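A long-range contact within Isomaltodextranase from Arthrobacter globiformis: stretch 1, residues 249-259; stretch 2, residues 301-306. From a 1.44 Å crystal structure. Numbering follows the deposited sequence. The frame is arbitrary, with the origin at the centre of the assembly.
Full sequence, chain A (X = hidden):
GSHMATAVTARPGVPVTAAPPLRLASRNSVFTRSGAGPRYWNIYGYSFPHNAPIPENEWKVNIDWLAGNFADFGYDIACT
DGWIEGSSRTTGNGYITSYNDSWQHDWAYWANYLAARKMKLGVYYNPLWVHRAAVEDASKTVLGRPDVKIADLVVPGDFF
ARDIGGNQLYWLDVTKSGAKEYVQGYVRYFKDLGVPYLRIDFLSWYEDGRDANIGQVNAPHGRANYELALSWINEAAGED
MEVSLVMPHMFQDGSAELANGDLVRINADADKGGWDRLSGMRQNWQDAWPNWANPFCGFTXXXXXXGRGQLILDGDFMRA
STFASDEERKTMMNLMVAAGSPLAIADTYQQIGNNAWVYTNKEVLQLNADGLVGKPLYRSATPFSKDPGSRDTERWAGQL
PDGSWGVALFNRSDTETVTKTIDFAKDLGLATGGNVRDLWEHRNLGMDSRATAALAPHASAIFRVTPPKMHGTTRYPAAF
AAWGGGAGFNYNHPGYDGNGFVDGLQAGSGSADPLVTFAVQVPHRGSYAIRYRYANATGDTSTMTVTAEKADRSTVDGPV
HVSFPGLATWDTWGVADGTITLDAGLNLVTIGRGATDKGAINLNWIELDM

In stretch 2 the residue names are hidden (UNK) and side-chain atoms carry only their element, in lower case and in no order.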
ATOM      1  N   HIS A 249       8.258   8.762   8.856  1.00 15.65           N
ATOM      2  CA  HIS A 249       8.706  10.015   8.238  1.00 14.81           C
ATOM      3  C   HIS A 249       8.818   9.954   6.709  1.00 15.12           C
ATOM      4  O   HIS A 249       8.753  10.982   6.063  1.00 15.33           O
ATOM      5  CB  HIS A 249      10.032  10.475   8.834  1.00 15.25           C
ATOM      6  CG  HIS A 249       9.899  11.259  10.104  1.00 16.02           C
ATOM      7  ND1 HIS A 249       8.949  12.246  10.289  1.00 15.55           N
ATOM      8  CD2 HIS A 249      10.667  11.275  11.220  1.00 16.90           C
ATOM      9  CE1 HIS A 249       9.115  12.807  11.463  1.00 16.02           C
ATOM     10  NE2 HIS A 249      10.144  12.226  12.059  1.00 16.96           N
ATOM     11  N   MET A 250       9.040   8.762   6.165  1.00 14.50           N
ATOM     12  CA  MET A 250       9.201   8.558   4.733  1.00 15.05           C
ATOM     13  C   MET A 250      10.328   9.373   4.117  1.00 15.91           C
ATOM     14  O   MET A 250      10.227   9.845   2.984  1.00 16.59           O
ATOM     15  CB  MET A 250       7.885   8.883   4.012  1.00 15.47           C
ATOM     16  CG  MET A 250       6.687   8.076   4.476  1.00 15.78           C
ATOM     17  SD  MET A 250       6.782   6.331   4.005  1.00 15.94           S
ATOM     18  CE  MET A 250       6.338   6.443   2.274  1.00 16.96           C
ATOM     19  N   PHE A 251      11.422   9.537   4.856  1.00 15.84           N
ATOM     20  CA  PHE A 251      12.535  10.295   4.319  1.00 16.94           C
ATOM     21  C   PHE A 251      13.092   9.646   3.030  1.00 16.55           C
ATOM     22  O   PHE A 251      12.901   8.456   2.755  1.00 17.06           O
ATOM     23  CB  PHE A 251      13.655  10.401   5.378  1.00 17.83           C
ATOM     24  CG  PHE A 251      13.307  11.223   6.590  1.00 18.96           C
ATOM     25  CD1 PHE A 251      12.665  12.456   6.487  1.00 19.96           C
ATOM     26  CD2 PHE A 251      13.678  10.781   7.858  1.00 19.11           C
ATOM     27  CE1 PHE A 251      12.387  13.214   7.621  1.00 19.58           C
ATOM     28  CE2 PHE A 251      13.399  11.535   8.991  1.00 20.04           C
ATOM     29  CZ  PHE A 251      12.752  12.754   8.872  1.00 19.49           C
ATOM     30  N   GLN A 252      13.776  10.453   2.232  1.00 17.06           N
ATOM     31  CA  GLN A 252      14.369   9.996   0.980  1.00 18.77           C
ATOM     32  C   GLN A 252      13.331   9.271   0.111  1.00 17.09           C
ATOM     33  O   GLN A 252      13.551   8.167  -0.374  1.00 17.57           O
ATOM     34  CB  GLN A 252      15.563   9.076   1.251  1.00 21.30           C
ATOM     35  CG  GLN A 252      16.654   9.671   2.120  1.00 26.03           C
ATOM     36  CD  GLN A 252      17.844   8.732   2.219  1.00 30.53           C
ATOM     37  OE1 GLN A 252      17.725   7.617   2.727  1.00 35.41           O
ATOM     38  NE2 GLN A 252      18.993   9.165   1.706  1.00 34.29           N
ATOM     39  N   ASP A 253      12.186   9.935  -0.064  1.00 16.39           N
ATOM     40  CA  ASP A 253      11.102   9.437  -0.908  1.00 16.38           C
ATOM     41  C   ASP A 253      10.676   8.040  -0.464  1.00 15.52           C
ATOM     42  O   ASP A 253      10.418   7.162  -1.268  1.00 15.69           O
ATOM     43  CB  ASP A 253      11.541   9.463  -2.370  1.00 17.57           C
ATOM     44  CG  ASP A 253      10.371   9.419  -3.357  1.00 19.02           C
ATOM     45  OD1 ASP A 253       9.209   9.681  -2.975  1.00 19.44           O
ATOM     46  OD2 ASP A 253      10.637   9.143  -4.545  1.00 22.50           O
ATOM     47  N   GLY A 254      10.573   7.866   0.843  1.00 14.50           N
ATOM     48  CA  GLY A 254      10.117   6.617   1.410  1.00 15.05           C
ATOM     49  C   GLY A 254      11.032   5.404   1.263  1.00 15.27           C
ATOM     50  O   GLY A 254      10.557   4.268   1.334  1.00 14.87           O
ATOM     51  N   SER A 255      12.341   5.621   1.115  1.00 15.80           N
ATOM     52  CA  SER A 255      13.215   4.514   0.745  1.00 16.97           C
ATOM     53  C   SER A 255      13.264   3.357   1.764  1.00 16.25           C
ATOM     54  O   SER A 255      13.214   2.199   1.375  1.00 17.20           O
ATOM     55  CB  SER A 255      14.632   5.033   0.470  1.00 18.13           C
ATOM     56  OG  SER A 255      15.201   5.585   1.620  1.00 20.32           O
ATOM     57  N   ALA A 256      13.371   3.685   3.043  1.00 15.96           N
ATOM     58  CA  ALA A 256      13.492   2.658   4.080  1.00 15.98           C
ATOM     59  C   ALA A 256      12.199   1.870   4.228  1.00 16.14           C
ATOM     60  O   ALA A 256      12.197   0.628   4.411  1.00 15.47           O
ATOM     61  CB  ALA A 256      13.915   3.281   5.394  1.00 16.13           C
ATOM     62  N   GLU A 257      11.080   2.587   4.152  1.00 14.59           N
ATOM     63  CA  GLU A 257       9.768   1.958   4.270  1.00 13.75           C
ATOM     64  C   GLU A 257       9.432   1.072   3.081  1.00 13.39           C
ATOM     65  O   GLU A 257       8.922  -0.041   3.220  1.00 14.24           O
ATOM     66  CB  GLU A 257       8.721   3.068   4.489  1.00 13.71           C
ATOM     67  CG  GLU A 257       8.917   3.847   5.805  1.00 13.73           C
ATOM     68  CD  GLU A 257       9.868   5.031   5.741  1.00 13.71           C
ATOM     69  OE1 GLU A 257      10.440   5.298   4.663  1.00 14.71           O
ATOM     70  OE2 GLU A 257      10.048   5.695   6.791  1.00 14.27           O
ATOM     71  N   LEU A 258       9.760   1.552   1.886  1.00 14.01           N
ATOM     72  CA  LEU A 258       9.573   0.769   0.668  1.00 14.26           C
ATOM     73  C   LEU A 258      10.402  -0.528   0.716  1.00 14.07           C
ATOM     74  O   LEU A 258       9.931  -1.604   0.330  1.00 14.65           O
ATOM     75  CB  LEU A 258       9.984   1.617  -0.520  1.00 14.88           C
ATOM     76  CG  LEU A 258      10.025   0.931  -1.867  1.00 15.55           C
ATOM     77  CD1 LEU A 258       8.637   0.508  -2.303  1.00 15.26           C
ATOM     78  CD2 LEU A 258      10.631   1.917  -2.840  1.00 15.79           C
ATOM     79  N   ALA A 259      11.638  -0.402   1.203  1.00 15.02           N
ATOM     80  CA  ALA A 259      12.567  -1.564   1.260  1.00 15.03           C
ATOM     81  C   ALA A 259      12.120  -2.633   2.238  1.00 16.37           C
ATOM     82  O   ALA A 259      12.492  -3.799   2.079  1.00 17.58           O
ATOM     83  CB  ALA A 259      13.962  -1.097   1.630  1.00 15.35           C
ATOM     84  N   UNK A 301      -0.118  12.036  -3.638  1.00 12.14           N
ATOM     85  CA  UNK A 301       1.299  12.386  -3.472  1.00 12.55           C
ATOM     86  C   UNK A 301       2.265  11.234  -3.368  1.00 12.89           C
ATOM     87  O   UNK A 301       3.419  11.379  -3.782  1.00 13.96           O
ATOM     88  N   UNK A 302       1.800  10.089  -2.849  1.00 13.22           N
ATOM     89  CA  UNK A 302       2.645   8.904  -2.699  1.00 13.00           C
ATOM     90  C   UNK A 302       2.357   7.876  -3.785  1.00 13.08           C
ATOM     91  O   UNK A 302       2.960   6.801  -3.772  1.00 14.23           O
ATOM     92  c   UNK A 302       5.724   8.540  -1.001  1.00 13.69           C
ATOM     93  c   UNK A 302       7.351   9.576   0.447  1.00 14.09           C
ATOM     94  c   UNK A 302       2.814   9.769   0.792  1.00 13.30           C
ATOM     95  c   UNK A 302       3.263   9.038  -0.263  1.00 13.52           C
ATOM     96  n   UNK A 302       3.870  10.264   1.501  1.00 14.07           N
ATOM     97  c   UNK A 302       6.370  10.142   1.238  1.00 14.47           C
ATOM     98  c   UNK A 302       5.044   9.865   0.905  1.00 13.58           C
ATOM     99  c   UNK A 302       4.697   9.093  -0.210  1.00 13.29           C
ATOM    100  c   UNK A 302       2.465   8.305  -1.287  1.00 12.99           C
ATOM    101  c   UNK A 302       7.017   8.783  -0.660  1.00 14.75           C
ATOM    102  N   UNK A 303       1.495   8.204  -4.755  1.00 13.26           N
ATOM    103  CA  UNK A 303       1.092   7.243  -5.761  1.00 13.05           C
ATOM    104  C   UNK A 303       2.226   6.703  -6.628  1.00 13.29           C
ATOM    105  O   UNK A 303       2.120   5.592  -7.121  1.00 14.21           O
ATOM    106  c   UNK A 303      -0.023   7.799  -6.652  1.00 12.83           C
ATOM    107  o   UNK A 303       0.373   8.939  -7.384  1.00 13.06           O
ATOM    108  N   UNK A 304       3.270   7.500  -6.815  1.00 13.92           N
ATOM    109  CA  UNK A 304       4.453   7.040  -7.576  1.00 14.10           C
ATOM    110  C   UNK A 304       5.132   5.836  -6.906  1.00 15.00           C
ATOM    111  O   UNK A 304       5.916   5.114  -7.562  1.00 15.04           O
ATOM    112  c   UNK A 304       5.989   8.774  -6.556  1.00 14.58           C
ATOM    113  n   UNK A 304       5.222   9.558  -5.718  1.00 14.91           N
ATOM    114  n   UNK A 304       7.148   9.381  -4.798  1.00 14.87           N
ATOM    115  c   UNK A 304       7.208   8.684  -5.974  1.00 14.83           C
ATOM    116  c   UNK A 304       5.944   9.921  -4.677  1.00 14.69           C
ATOM    117  c   UNK A 304       5.447   8.175  -7.809  1.00 14.36           C
ATOM    118  N   UNK A 305       4.855   5.607  -5.618  1.00 13.89           N
ATOM    119  CA  UNK A 305       5.377   4.463  -4.870  1.00 14.44           C
ATOM    120  C   UNK A 305       4.420   3.281  -4.743  1.00 13.57           C
ATOM    121  O   UNK A 305       4.729   2.316  -4.013  1.00 14.14           O
ATOM    122  c   UNK A 305       6.991   5.877  -3.452  1.00 15.93           C
ATOM    123  c   UNK A 305       8.191   5.260  -4.159  1.00 16.13           C
ATOM    124  c   UNK A 305      10.638   5.302  -4.121  1.00 17.20           C
ATOM    125  n   UNK A 305      11.749   5.774  -3.553  1.00 18.62           N
ATOM    126  c   UNK A 305       5.802   4.920  -3.470  1.00 14.40           C
ATOM    127  n   UNK A 305       9.463   5.731  -3.667  1.00 15.85           N
ATOM    128  n   UNK A 305      10.674   4.449  -5.141  1.00 16.91           N
ATOM    129  N   UNK A 306       3.271   3.343  -5.418  1.00 13.58           N
ATOM    130  CA  UNK A 306       2.282   2.278  -5.259  1.00 13.83           C
ATOM    131  C   UNK A 306       2.431   1.179  -6.317  1.00 14.93           C
ATOM    132  O   UNK A 306       3.313   1.254  -7.175  1.00 15.75           O
ATOM    133  n   UNK A 306      -0.869   3.918  -6.450  1.00 16.06           N
ATOM    134  c   UNK A 306       0.263   3.212  -6.510  1.00 14.46           C
ATOM    135  c   UNK A 306       0.863   2.830  -5.173  1.00 13.93           C
ATOM    136  o   UNK A 306       0.743   2.845  -7.583  1.00 14.07           O
TER

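Position 301 has backbone atoms and nothing more. No side chain leaves its CA, and nothing of stretch 1 comes near, so it is glycine, Gly301, lying in a helix that begins earlier in the chain.

Position 302 carries ten side-chain atoms: one carbon, then fused five- and six-membered rings holding eight carbons and one nitrogen. Its CB points sideways, yet the rings reach stretch 1: Met250 CE sits over one face of the six-membered ring, and Gly254 N and Asp253 OD1 approach it obliquely. A fused bicycle with a single nitrogen belongs to tryptophan alone, so this is Trp302. Met250 CE lies 3.6 Å from the centroid of the six-membered ring of Trp302 and almost on the normal, a CH-pi contact; Met250 CB also packs 3.4 Å from Trp302 CZ2. The backbone crowds in too, with Gly254 N 3.7 Å from Trp302 CH2. A CB on Gly254 would lie 2.9 Å from Met250 CE, a clash, and its positive phi also favours glycine.

Position 303 has one carbon and one oxygen, unbranched: serine, Ser303. It takes no part in the contact.

Position 304 shows one carbon followed by a five-membered ring of three carbons and two nitrogens. One ring nitrogen meets Asp253 OD1 at the ring edge. The ring is the imidazole of histidine: His304 NE2 donates to Asp253 OD1 at 2.8 Å, with an N-H...O angle of 178°. His304 ND1 is hydrogen-bonded elsewhere in the structure, so both ring nitrogens are used.

Position 305 extends through three carbons and a nitrogen to a carbon bearing two more nitrogens, a guanidinium. This end group meets Asp253 O, with Asp253 OD2 over one face and Leu258 CD2 over the opposite one; hence arginine. Arg305 NE and Arg305 NH2 both donate to Asp253 O, each at 3.0 Å, so one carbonyl receives two N-H groups. Asp253 OD2 is 3.7 Å from Arg305 NH2; this long salt bridge works by charge, since no N-H points at the oxygen. Leu258 CD2 lies 3.4 Å from Arg305 NH1.

Position 306 has two carbons, the second carrying one oxygen and one nitrogen: an amide, asparagine. The CA-to-CB bond of Asn306 points away from stretch 1, and its amide is satisfied elsewhere.

The contact works by making Asp253 a hub. Its carboxylate takes a nearly straight hydrogen bond from His304 and offers charge to Arg305, while its backbone carbonyl fixes the guanidinium. Beside this polar knot, Met250 and Trp302 supply apolar packing, and Gly254, with no side chain, leaves room for Met250 CE.

Stretch 2, residues 301-306: GWSHRN
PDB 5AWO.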